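Local coordinates for ORC1-type DNA replication protein 2 (Aeropyrum pernix, PDB 1W5T) that binds DNA and ATP, probably hydrolyses ATP with its N-terminal AAA+ domain, and takes part in regulating DNA replication, at residues Ile125-Val130 with Glu169-Arg174; Asn137-Val142 with Val177-Phe182; Tyr215-Leu220 with Glu251-Asp256; Thr222-Arg227 with Arg261-Leu266. All coordinates share one frame; numbering follows the deposited sequence.

Contact 1: Ile125-Val130 with Glu169-Arg174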
# COMPACT_ATOMS: atom_id res chain seq x y z
N ILE A 125 10.29 27.44 0.49
CA ILE A 125 10.87 26.36 1.28
C ILE A 125 11.70 25.38 0.41
O ILE A 125 12.74 24.89 0.82
CB ILE A 125 9.78 25.57 2.06
CG1 ILE A 125 8.96 26.47 3.00
CG2 ILE A 125 10.44 24.44 2.84
CD1 ILE A 125 7.78 25.73 3.71
N LEU A 126 11.19 25.12 -0.77
CA LEU A 126 11.83 24.30 -1.75
C LEU A 126 13.13 24.96 -2.21
O LEU A 126 14.14 24.29 -2.34
CB LEU A 126 10.86 24.08 -2.91
CG LEU A 126 11.02 22.81 -3.76
CD1 LEU A 126 11.00 21.57 -2.91
CD2 LEU A 126 9.94 22.75 -4.83
N LYS A 127 13.09 26.28 -2.42
CA LYS A 127 14.31 27.05 -2.76
C LYS A 127 15.37 26.93 -1.68
O LYS A 127 16.51 26.70 -2.03
CB LYS A 127 14.02 28.54 -3.01
CG LYS A 127 13.15 28.83 -4.21
CD LYS A 127 13.03 30.34 -4.43
CE LYS A 127 11.87 30.72 -5.34
NZ LYS A 127 10.84 31.55 -4.59
N ALA A 128 15.00 27.12 -0.41
CA ALA A 128 15.95 27.08 0.73
C ALA A 128 16.57 25.67 0.90
O ALA A 128 17.77 25.51 1.24
CB ALA A 128 15.28 27.51 2.01
N LEU A 129 15.74 24.69 0.61
CA LEU A 129 16.11 23.27 0.56
C LEU A 129 17.16 23.06 -0.50
O LEU A 129 18.23 22.52 -0.21
CB LEU A 129 14.87 22.42 0.29
CG LEU A 129 14.65 21.03 0.88
CD1 LEU A 129 15.50 20.71 2.12
CD2 LEU A 129 13.10 20.86 1.16
N VAL A 130 16.89 23.52 -1.72
CA VAL A 130 17.85 23.44 -2.81
C VAL A 130 19.17 24.13 -2.46
O VAL A 130 20.22 23.56 -2.66
CB VAL A 130 17.28 23.97 -4.10
CG1 VAL A 130 18.39 24.29 -5.13
CG2 VAL A 130 16.31 22.93 -4.69
N GLU A 169 13.84 21.83 -12.87
CA GLU A 169 13.48 22.66 -14.03
C GLU A 169 12.93 23.99 -13.55
O GLU A 169 13.09 25.00 -14.23
CB GLU A 169 12.43 21.98 -14.90
CG GLU A 169 12.90 20.70 -15.60
CD GLU A 169 11.80 20.07 -16.45
OE1 GLU A 169 11.70 18.82 -16.46
OE2 GLU A 169 11.03 20.82 -17.11
N GLU A 170 12.28 24.00 -12.38
CA GLU A 170 11.68 25.22 -11.83
C GLU A 170 12.65 25.96 -10.92
O GLU A 170 12.64 27.20 -10.86
CB GLU A 170 10.41 24.89 -11.05
CG GLU A 170 9.20 24.57 -11.91
CD GLU A 170 8.08 25.60 -11.77
OE1 GLU A 170 7.04 25.45 -12.47
OE2 GLU A 170 8.21 26.56 -10.97
N ILE A 171 13.44 25.20 -10.15
CA ILE A 171 14.34 25.79 -9.18
C ILE A 171 15.73 25.22 -9.39
O ILE A 171 16.08 24.24 -8.74
CB ILE A 171 13.85 25.57 -7.74
CG1 ILE A 171 12.40 26.03 -7.60
CG2 ILE A 171 14.73 26.32 -6.75
CD1 ILE A 171 11.74 25.58 -6.35
N PRO A 172 16.50 25.84 -10.29
CA PRO A 172 17.87 25.38 -10.59
C PRO A 172 18.78 25.66 -9.42
O PRO A 172 18.56 26.63 -8.71
CB PRO A 172 18.28 26.23 -11.80
CG PRO A 172 16.97 26.75 -12.36
CD PRO A 172 16.12 27.00 -11.12
N SER A 173 19.75 24.78 -9.18
CA SER A 173 20.76 24.99 -8.17
C SER A 173 21.83 25.99 -8.66
O SER A 173 21.93 26.26 -9.85
CB SER A 173 21.41 23.66 -7.89
OG SER A 173 21.60 22.99 -9.13
N ARG A 174 22.62 26.52 -7.72
CA ARG A 174 23.69 27.48 -8.00
C ARG A 174 24.72 26.90 -8.93
O ARG A 174 25.18 27.58 -9.83
CB ARG A 174 24.34 27.93 -6.71
CG ARG A 174 24.02 29.36 -6.38
CD ARG A 174 23.28 29.62 -5.08
NE ARG A 174 23.29 31.05 -5.01
CZ ARG A 174 22.31 31.90 -4.79
NH1 ARG A 174 21.08 31.54 -4.46
NH2 ARG A 174 22.64 33.17 -4.89

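Contact 2: Asn137-Val142 with Val177-Phe182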
# COMPACT_ATOMS: atom_id res chain seq x y z
N ASN A 137 26.61 20.06 0.21
CA ASN A 137 27.02 19.01 -0.71
C ASN A 137 26.33 17.70 -0.36
O ASN A 137 26.97 16.67 -0.29
CB ASN A 137 28.55 18.86 -0.75
CG ASN A 137 29.03 18.03 -1.93
OD1 ASN A 137 28.22 17.61 -2.80
ND2 ASN A 137 30.32 17.76 -1.97
N HIS A 138 25.02 17.79 -0.14
CA HIS A 138 24.21 16.65 0.18
C HIS A 138 23.18 16.37 -0.95
O HIS A 138 22.79 17.26 -1.74
CB HIS A 138 23.45 16.93 1.48
CG HIS A 138 24.27 16.91 2.72
ND1 HIS A 138 23.76 17.28 3.95
CD2 HIS A 138 25.57 16.58 2.94
CE1 HIS A 138 24.70 17.15 4.88
NE2 HIS A 138 25.81 16.72 4.29
N TYR A 139 22.70 15.14 -1.01
CA TYR A 139 21.56 14.79 -1.87
C TYR A 139 20.36 14.36 -0.98
O TYR A 139 20.54 13.94 0.17
CB TYR A 139 21.99 13.67 -2.78
CG TYR A 139 23.20 14.05 -3.59
CD1 TYR A 139 24.52 13.91 -3.08
CD2 TYR A 139 23.04 14.58 -4.85
CE1 TYR A 139 25.63 14.30 -3.85
CE2 TYR A 139 24.12 14.95 -5.63
CZ TYR A 139 25.40 14.81 -5.15
OH TYR A 139 26.43 15.19 -6.00
N LEU A 140 19.14 14.51 -1.48
CA LEU A 140 17.95 14.22 -0.68
C LEU A 140 17.02 13.33 -1.48
O LEU A 140 16.58 13.69 -2.56
CB LEU A 140 17.25 15.51 -0.27
CG LEU A 140 15.91 15.49 0.50
CD1 LEU A 140 16.06 15.08 1.99
CD2 LEU A 140 15.19 16.82 0.37
N LEU A 141 16.75 12.16 -0.96
CA LEU A 141 15.79 11.27 -1.57
C LEU A 141 14.53 11.25 -0.68
O LEU A 141 14.57 10.91 0.51
CB LEU A 141 16.43 9.91 -1.79
CG LEU A 141 15.71 8.75 -2.46
CD1 LEU A 141 14.76 9.22 -3.54
CD2 LEU A 141 16.72 7.82 -3.02
N VAL A 142 13.43 11.73 -1.27
CA VAL A 142 12.19 11.93 -0.58
C VAL A 142 11.18 10.80 -0.87
O VAL A 142 10.82 10.56 -2.02
CB VAL A 142 11.55 13.31 -0.97
CG1 VAL A 142 10.27 13.58 -0.12
CG2 VAL A 142 12.56 14.46 -0.82
N VAL A 177 23.81 21.20 -10.14
CA VAL A 177 23.74 19.82 -9.68
C VAL A 177 22.32 19.56 -9.09
O VAL A 177 21.92 20.20 -8.11
CB VAL A 177 24.88 19.49 -8.64
CG1 VAL A 177 24.85 18.05 -8.20
CG2 VAL A 177 26.27 19.75 -9.23
N ASN A 178 21.55 18.69 -9.74
CA ASN A 178 20.24 18.21 -9.25
C ASN A 178 20.43 17.36 -8.00
O ASN A 178 21.16 16.35 -8.04
CB ASN A 178 19.56 17.37 -10.33
CG ASN A 178 19.29 18.15 -11.63
OD1 ASN A 178 19.30 19.38 -11.66
ND2 ASN A 178 19.06 17.43 -12.70
N ARG A 179 19.77 17.72 -6.89
CA ARG A 179 20.04 17.03 -5.62
C ARG A 179 18.83 16.48 -4.89
O ARG A 179 18.92 16.18 -3.71
CB ARG A 179 20.81 17.96 -4.67
CG ARG A 179 21.99 18.66 -5.28
CD ARG A 179 22.83 19.32 -4.23
NE ARG A 179 24.05 19.87 -4.76
CZ ARG A 179 25.25 19.36 -4.66
NH1 ARG A 179 25.52 18.22 -4.02
NH2 ARG A 179 26.23 20.05 -5.24
N ILE A 180 17.71 16.36 -5.59
CA ILE A 180 16.46 15.85 -4.98
C ILE A 180 15.81 14.83 -5.89
O ILE A 180 15.52 15.13 -7.06
CB ILE A 180 15.43 16.98 -4.72
CG1 ILE A 180 16.02 18.12 -3.89
CG2 ILE A 180 14.24 16.42 -3.91
CD1 ILE A 180 15.06 19.24 -3.73
N GLY A 181 15.59 13.62 -5.39
CA GLY A 181 14.80 12.64 -6.11
C GLY A 181 13.61 12.20 -5.28
O GLY A 181 13.49 12.55 -4.11
N PHE A 182 12.73 11.41 -5.89
CA PHE A 182 11.46 11.06 -5.28
C PHE A 182 11.11 9.63 -5.45
O PHE A 182 11.35 9.05 -6.49
CB PHE A 182 10.35 11.88 -5.91
CG PHE A 182 10.39 13.32 -5.55
CD1 PHE A 182 10.94 14.23 -6.41
CD2 PHE A 182 9.87 13.76 -4.34
CE1 PHE A 182 10.96 15.57 -6.09
CE2 PHE A 182 9.93 15.12 -4.00
CZ PHE A 182 10.48 16.02 -4.90

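Contact 3: Tyr215-Leu220 with Glu251-Asp256. With ANP (phosphoaminophosphonic acid-adenylate ester), chain D.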
# COMPACT_ATOMS: atom_id res chain seq x y z
N TYR A 215 1.35 -11.39 -1.09
CA TYR A 215 2.31 -12.46 -0.88
C TYR A 215 1.74 -13.88 -0.93
O TYR A 215 0.69 -14.22 -0.33
CB TYR A 215 3.02 -12.25 0.47
CG TYR A 215 3.94 -11.05 0.52
CD1 TYR A 215 3.67 -9.97 1.39
CD2 TYR A 215 5.11 -11.01 -0.28
CE1 TYR A 215 4.54 -8.88 1.45
CE2 TYR A 215 5.98 -9.89 -0.23
CZ TYR A 215 5.68 -8.84 0.62
OH TYR A 215 6.53 -7.79 0.66
N LYS A 216 2.45 -14.74 -1.65
CA LYS A 216 2.17 -16.20 -1.63
C LYS A 216 2.69 -16.82 -0.32
O LYS A 216 3.48 -16.19 0.40
CB LYS A 216 2.78 -16.89 -2.82
CG LYS A 216 2.26 -16.28 -4.15
CD LYS A 216 2.90 -16.93 -5.39
CE LYS A 216 2.54 -16.14 -6.70
NZ LYS A 216 1.44 -16.81 -7.49
N SER A 217 2.25 -18.03 -0.03
CA SER A 217 2.58 -18.65 1.25
C SER A 217 4.08 -18.86 1.47
O SER A 217 4.57 -18.63 2.59
CB SER A 217 1.78 -19.95 1.48
OG SER A 217 2.34 -21.01 0.72
N ARG A 218 4.77 -19.26 0.40
CA ARG A 218 6.22 -19.44 0.38
C ARG A 218 6.96 -18.14 0.79
O ARG A 218 7.90 -18.17 1.59
CB ARG A 218 6.66 -19.83 -1.04
CG ARG A 218 6.81 -21.31 -1.29
CD ARG A 218 8.01 -21.68 -2.26
NE ARG A 218 8.82 -20.50 -2.64
CZ ARG A 218 10.14 -20.49 -2.88
NH1 ARG A 218 10.86 -21.60 -2.78
NH2 ARG A 218 10.74 -19.36 -3.21
N GLU A 219 6.50 -17.01 0.25
CA GLU A 219 7.05 -15.69 0.61
C GLU A 219 6.77 -15.31 2.03
O GLU A 219 7.68 -14.85 2.71
CB GLU A 219 6.60 -14.62 -0.35
CG GLU A 219 7.01 -14.95 -1.77
CD GLU A 219 6.16 -14.25 -2.77
OE1 GLU A 219 6.68 -13.89 -3.83
OE2 GLU A 219 4.98 -14.01 -2.50
N LEU A 220 5.54 -15.53 2.49
CA LEU A 220 5.20 -15.29 3.88
C LEU A 220 6.04 -16.15 4.79
O LEU A 220 6.43 -15.71 5.85
CB LEU A 220 3.69 -15.51 4.18
CG LEU A 220 2.71 -14.46 3.60
CD1 LEU A 220 1.28 -14.92 3.83
CD2 LEU A 220 2.99 -13.02 4.15
N GLU A 251 -1.81 -15.83 -0.48
CA GLU A 251 -2.83 -15.45 -1.44
C GLU A 251 -3.08 -16.57 -2.43
O GLU A 251 -4.18 -16.69 -2.96
CB GLU A 251 -2.48 -14.14 -2.13
CG GLU A 251 -1.59 -14.28 -3.36
CD GLU A 251 -2.38 -14.64 -4.61
OE1 GLU A 251 -3.50 -14.08 -4.81
OE2 GLU A 251 -1.88 -15.50 -5.38
N ASP A 252 -2.07 -17.40 -2.66
CA ASP A 252 -2.26 -18.65 -3.41
C ASP A 252 -3.12 -19.69 -2.65
O ASP A 252 -3.62 -20.62 -3.25
CB ASP A 252 -0.92 -19.27 -3.83
CG ASP A 252 0.06 -19.40 -2.69
OD1 ASP A 252 1.11 -20.06 -2.86
OD2 ASP A 252 -0.09 -18.84 -1.59
N LYS A 253 -3.27 -19.53 -1.35
CA LYS A 253 -4.10 -20.44 -0.58
C LYS A 253 -5.44 -19.84 -0.21
O LYS A 253 -6.07 -20.35 0.67
CB LYS A 253 -3.37 -20.80 0.70
CG LYS A 253 -1.97 -21.29 0.45
CD LYS A 253 -1.87 -22.79 0.44
CE LYS A 253 -0.61 -23.25 -0.24
NZ LYS A 253 0.34 -23.88 0.74
N GLY A 254 -5.84 -18.74 -0.83
CA GLY A 254 -7.13 -18.13 -0.49
C GLY A 254 -7.12 -17.03 0.54
O GLY A 254 -8.19 -16.46 0.84
N GLY A 255 -5.92 -16.68 1.05
CA GLY A 255 -5.77 -15.60 2.01
C GLY A 255 -5.46 -14.25 1.40
O GLY A 255 -5.17 -14.16 0.20
N ASP A 256 -5.63 -13.21 2.22
CA ASP A 256 -5.02 -11.87 2.19
C ASP A 256 -3.69 -11.66 1.44
O ASP A 256 -3.49 -10.67 0.74
CB ASP A 256 -4.65 -11.54 3.66
CG ASP A 256 -5.50 -10.53 4.25
OD1 ASP A 256 -5.24 -10.12 5.41
OD2 ASP A 256 -6.46 -10.10 3.63
PG ANP D . -0.81 -0.81 3.90
O1G ANP D . -1.64 -0.79 5.26
O2G ANP D . -0.18 0.64 3.69
O3G ANP D . -1.69 -1.23 2.64
PB ANP D . 1.90 -1.83 3.19
O1B ANP D . 2.59 -0.41 3.10
O2B ANP D . 1.59 -2.32 1.75
N3B ANP D . 0.51 -1.86 4.18
PA ANP D . 4.08 -2.64 4.89
O1A ANP D . 5.42 -2.20 4.15
O2A ANP D . 3.70 -1.55 5.98
O3A ANP D . 2.88 -2.95 3.85
O5' ANP D . 4.27 -4.11 5.52
C5' ANP D . 3.44 -4.86 6.42
C4' ANP D . 4.39 -5.59 7.37
O4' ANP D . 5.09 -6.63 6.68
C3' ANP D . 5.51 -4.69 7.90
O3' ANP D . 5.82 -5.11 9.20
C2' ANP D . 6.70 -4.96 7.00
O2' ANP D . 7.99 -4.68 7.55
C1' ANP D . 6.51 -6.44 6.71
N9 ANP D . 6.96 -6.76 5.36
C8 ANP D . 6.26 -6.52 4.20
N7 ANP D . 6.95 -6.92 3.10
C5 ANP D . 8.09 -7.48 3.52
C6 ANP D . 9.34 -8.12 2.99
N6 ANP D . 9.54 -8.33 1.65
N1 ANP D . 10.31 -8.51 3.85
C2 ANP D . 10.22 -8.36 5.17
N3 ANP D . 9.15 -7.77 5.78
C4 ANP D . 8.07 -7.33 4.97

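Contact 4: Thr222-Arg227 with Arg261-Leu266. With ANP (phosphoaminophosphonic acid-adenylate ester), chain D.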
# COMPACT_ATOMS: atom_id res chain seq x y z
N THR A 222 9.15 -17.29 4.20
CA THR A 222 10.41 -16.58 4.22
C THR A 222 10.36 -15.35 5.10
O THR A 222 11.30 -15.09 5.86
CB THR A 222 10.84 -16.21 2.78
OG1 THR A 222 10.98 -17.42 2.02
CG2 THR A 222 12.23 -15.67 2.75
N ILE A 223 9.28 -14.59 5.02
CA ILE A 223 9.19 -13.38 5.86
C ILE A 223 9.09 -13.68 7.36
O ILE A 223 9.73 -13.00 8.18
CB ILE A 223 8.06 -12.41 5.37
CG1 ILE A 223 8.40 -11.91 3.95
CG2 ILE A 223 7.84 -11.26 6.42
CD1 ILE A 223 7.18 -11.22 3.18
N LEU A 224 8.33 -14.70 7.73
CA LEU A 224 8.18 -15.07 9.13
C LEU A 224 9.48 -15.67 9.67
O LEU A 224 9.87 -15.46 10.84
CB LEU A 224 7.00 -16.05 9.31
CG LEU A 224 5.62 -15.44 9.00
CD1 LEU A 224 4.52 -16.52 8.96
CD2 LEU A 224 5.27 -14.30 9.95
N GLU A 225 10.18 -16.37 8.81
CA GLU A 225 11.40 -17.03 9.24
C GLU A 225 12.50 -16.03 9.64
O GLU A 225 13.16 -16.23 10.65
CB GLU A 225 11.88 -18.06 8.22
CG GLU A 225 13.24 -18.62 8.54
CD GLU A 225 13.77 -19.50 7.42
OE1 GLU A 225 13.87 -20.72 7.59
OE2 GLU A 225 14.09 -18.97 6.35
N GLN A 226 12.65 -14.97 8.84
CA GLN A 226 13.47 -13.82 9.16
C GLN A 226 13.00 -13.08 10.43
O GLN A 226 13.83 -12.73 11.25
CB GLN A 226 13.52 -12.87 7.94
CG GLN A 226 14.33 -11.60 8.14
CD GLN A 226 14.31 -10.70 6.93
OE1 GLN A 226 13.23 -10.37 6.40
NE2 GLN A 226 15.50 -10.28 6.47
N ARG A 227 11.70 -12.85 10.63
CA ARG A 227 11.28 -12.29 11.92
C ARG A 227 11.63 -13.23 13.13
O ARG A 227 12.14 -12.78 14.16
CB ARG A 227 9.79 -11.92 11.93
CG ARG A 227 9.38 -10.66 11.18
CD ARG A 227 10.44 -9.53 11.00
NE ARG A 227 10.08 -8.78 9.82
CZ ARG A 227 9.48 -7.60 9.83
NH1 ARG A 227 9.21 -6.97 10.99
NH2 ARG A 227 9.16 -7.02 8.65
N ARG A 261 -0.42 -9.06 8.63
CA ARG A 261 -1.28 -10.00 9.34
C ARG A 261 -0.51 -11.22 9.79
O ARG A 261 -0.76 -11.73 10.86
CB ARG A 261 -2.43 -10.43 8.47
CG ARG A 261 -3.76 -10.33 9.12
CD ARG A 261 -4.97 -10.54 8.17
NE ARG A 261 -6.15 -10.61 8.99
CZ ARG A 261 -7.07 -11.59 9.09
NH1 ARG A 261 -8.02 -11.40 9.99
NH2 ARG A 261 -7.08 -12.68 8.33
N ALA A 262 0.41 -11.72 8.95
CA ALA A 262 1.18 -12.90 9.28
C ALA A 262 2.10 -12.66 10.49
O ALA A 262 2.11 -13.48 11.43
CB ALA A 262 1.97 -13.39 8.09
N ILE A 263 2.81 -11.53 10.45
CA ILE A 263 3.71 -11.14 11.50
C ILE A 263 3.01 -10.90 12.84
O ILE A 263 3.55 -11.28 13.90
CB ILE A 263 4.53 -9.89 11.06
CG1 ILE A 263 5.56 -10.31 10.03
CG2 ILE A 263 5.26 -9.26 12.23
CD1 ILE A 263 6.09 -9.13 9.27
N VAL A 264 1.84 -10.30 12.80
CA VAL A 264 1.06 -10.00 14.00
C VAL A 264 0.57 -11.34 14.63
O VAL A 264 0.64 -11.53 15.85
CB VAL A 264 -0.14 -9.05 13.69
CG1 VAL A 264 -1.04 -8.89 14.86
CG2 VAL A 264 0.37 -7.67 13.30
N ALA A 265 0.11 -12.26 13.79
CA ALA A 265 -0.16 -13.63 14.25
C ALA A 265 0.99 -14.28 15.00
O ALA A 265 0.77 -14.90 16.04
CB ALA A 265 -0.59 -14.52 13.08
N LEU A 266 2.19 -14.18 14.46
CA LEU A 266 3.35 -14.81 15.06
C LEU A 266 3.65 -14.09 16.39
O LEU A 266 3.89 -14.74 17.41
CB LEU A 266 4.55 -14.81 14.08
CG LEU A 266 5.92 -15.22 14.63
CD1 LEU A 266 5.82 -16.58 15.24
CD2 LEU A 266 7.02 -15.26 13.59
PG ANP D . -0.81 -0.81 3.90
O1G ANP D . -1.64 -0.79 5.26
O2G ANP D . -0.18 0.64 3.69
O3G ANP D . -1.69 -1.23 2.64
PB ANP D . 1.90 -1.83 3.19
O1B ANP D . 2.59 -0.41 3.10
O2B ANP D . 1.59 -2.32 1.75
N3B ANP D . 0.51 -1.86 4.18
PA ANP D . 4.08 -2.64 4.89
O1A ANP D . 5.42 -2.20 4.15
O2A ANP D . 3.70 -1.55 5.98
O3A ANP D . 2.88 -2.95 3.85
O5' ANP D . 4.27 -4.11 5.52
C5' ANP D . 3.44 -4.86 6.42
C4' ANP D . 4.39 -5.59 7.37
O4' ANP D . 5.09 -6.63 6.68
C3' ANP D . 5.51 -4.69 7.90
O3' ANP D . 5.82 -5.11 9.20
C2' ANP D . 6.70 -4.96 7.00
O2' ANP D . 7.99 -4.68 7.55
C1' ANP D . 6.51 -6.44 6.71
N9 ANP D . 6.96 -6.76 5.36
C8 ANP D . 6.26 -6.52 4.20
N7 ANP D . 6.95 -6.92 3.10
C5 ANP D . 8.09 -7.48 3.52
C6 ANP D . 9.34 -8.12 2.99
N6 ANP D . 9.54 -8.33 1.65
N1 ANP D . 10.31 -8.51 3.85
C2 ANP D . 10.22 -8.36 5.17
N3 ANP D . 9.15 -7.77 5.78
C4 ANP D . 8.07 -7.33 4.97

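Contact 1: Ile125-Val130 with Glu169-Arg174
I171, the first residue to leave helical geometry after helix 167-170, packs against L126, K127 and V130 on one flank of helix 122-136. The pairing is a worked example of how a chain leaving one helix can be held against another mainly by apolar packing.

Apolar contact carries most of it. The two branches of I171 divide the helix surface between them. With CG1 anti to the carbonyl carbon (chi1 -52°), the longer branch is led toward L126, where CD1 of I171 meets CD2 of L126 at 3.7 Å as the two side chains cross obliquely. The shorter branch faces the next residue along: CG2 of I171 lies 3.9 Å from CG of K127, whose chain runs across it at about a right angle. One helical turn beyond L126, V130 adds a looser contact, its CG2 standing 4.3 Å from CG2 of I171. Its other methyl, CG1, lies against the backbone of S173, 3.9 Å from CA.

Polar groups take a different course. K127 lends CG, near the root of its chain, to the contact, while its NZ makes a salt bridge with D124, a turn earlier on the same helix. The hydroxyl of S173 has a weak hydrogen bond to the carbonyl of V177, four residues further along the same loop.

Around this seam, L126 also packs on L104 of helix 100-111 and L164 of helix 158-165, I171 touches L123 of helix 122-136, and V130 reaches I180 on strand 180-186 of the central sheet.

Contact 2: Asn137-Val142 with Val177-Phe182
The ring of Y139 and the guanidinium of R179 meet with their planes 38° apart. NH1 of R179 sits 3.6 Å above one face of the ring, displaced toward its rim, and N178 O approaches the ring's edge. The cation-pi attraction is at most weak, since R179 CZ is 5.0 Å from the ring centroid. One face of the guanidinium carries CG1 of V177 over its centre, while the carbonyl of H138 and the amide oxygen of N137 lie at its edge. R179 NH1 donates to N137 OD1 at 3.0 Å, the amide plane standing 90° from the guanidinium, and NH2 has a salt bridge to D175. R179 runs extended from CG to NE beside the carbonyl of H138, and its guanidinium joins the two segments just before the strands pair.

Beyond it the backbones form a parallel sheet. L140 N donates to R179 O, G181 N to L140 O, and V142 N to G181 O at 3.0 Å. L140, V142, I180 and F182 share one face, where CD2 of F182 packs 3.8 Å from CB of V142. On the other, CD1 of L141 leans over the peptide of G181, 3.6 Å from its O.

These are neighbouring inner strands of the 5-1-4-3-2 AAA+ sheet: strand 139-145 is flanked on its other side by strand 87-93, while L133 of helix 122-136 and I107 of helix 100-111 cover the face bearing L140.

Contact 3: Tyr215-Leu220 with Glu251-Asp256
D252 and S217 meet through two similar first torsions: chi1 of 51° sets CG of D252 between its backbone N and carbonyl carbon, and from there OD2 meets the start of helix 217-231; chi1 of 77° likewise puts OG of S217 between its own N and carbonyl carbon, where NZ of K253 makes a weak bond to it. The setting is a helix N-terminus in the AAA+ lid, with K216 at the N-cap position. OD2 of D252 receives the first-turn amide S217 N at 2.9 Å, on the syn side of the carboxylate and 24° out of its plane. A negative group here probably interacts favourably with the helix dipole. E219 supplies the bond that the N3 residue gives in a capping box, its OE2 accepting from K216 N at 2.8 Å; its other oxygen forms a salt bridge with R27.

The aspartate also crosses the lysine at about a right angle, OD1 lying 3.6 Å from CB of K216. The K216 chain runs beside that of E251, pointing the same way, but NZ and OE2 remain 4.1 Å apart, beyond a salt bridge.

Y215 links this junction to the nucleotide. Its carbonyl accepts from E251 N at 3.0 Å, tying the loop after helix 239-249 to the residue whose side chain reads the adenine. At the far end of that side chain, the hydroxyl OH of Y215 donates to N7 of the bound ATP analogue at 2.6 Å.

Contact 4: Thr222-Arg227 with Arg261-Leu266
I263 and L224 have the most surface buried here, and L266 follows. Helices 222-227 and 261-266 run in the same general sense, inclined at 41° with axes 10.0 Å apart at their closest, and these side chains fill the interval. CD2 of L224 has several neighbours: it rests on the backbone of the facing helix, 3.6 Å from A262 O, while also touching CB of A262 and CG1 of I263. L266 closes the end further along, its CD2 meeting CD2 of L224 at 4.2 Å.

I263 looks two ways. Its CG1 touches both CD2 of L224 and CG of R227, and chi2 of 163° carries CD1 on to the guanidinium and the nucleotide. CD1 lies over the centre of the guanidinium, 3.7 Å above its plane, and also touches the ribose, 3.7 Å from O4' of the ATP analogue. I223, from the other helix, places CD1 against the adenine at 3.8 Å from C6, so the hydrophobic seam continues into the pocket.

NH2 of R227 donates to O2' of the ribose, which lies at the guanidinium edge and in its plane, at 2.8 Å, and also to N3 of the adenine at 3.0 Å; NH1 is held by the carbonyl of V14.

An apolar seam with one charged group at its margin implies a division of labour: hydrocarbon joins the lid helices and covers a guanidinium face, while directed N-H bonds recognise both sugar and base.

In the fold
Two neighbourhoods emerge, one in the AAA domain and one in the lid. Contacts 1 and 2 share a connected stretch of the fold, helix 122-136 leading straight into strand 139-145, and they touch where a helix residue packs on the sheet. Contact 2 is buried and bound chiefly by backbone hydrogen bonds; contact 1, partly exposed, relies on side-chain packing. Contacts 3 and 4 both use helix 217-231: the first, near the surface, fixes its start with polar and charged groups, the second buries its middle in hydrocarbon with one arginine beside the nucleotide. Both reach the nucleotide, whereas contacts 1 and 2 lie away from it, about 19 Å or more from the lid pair at nearest atoms.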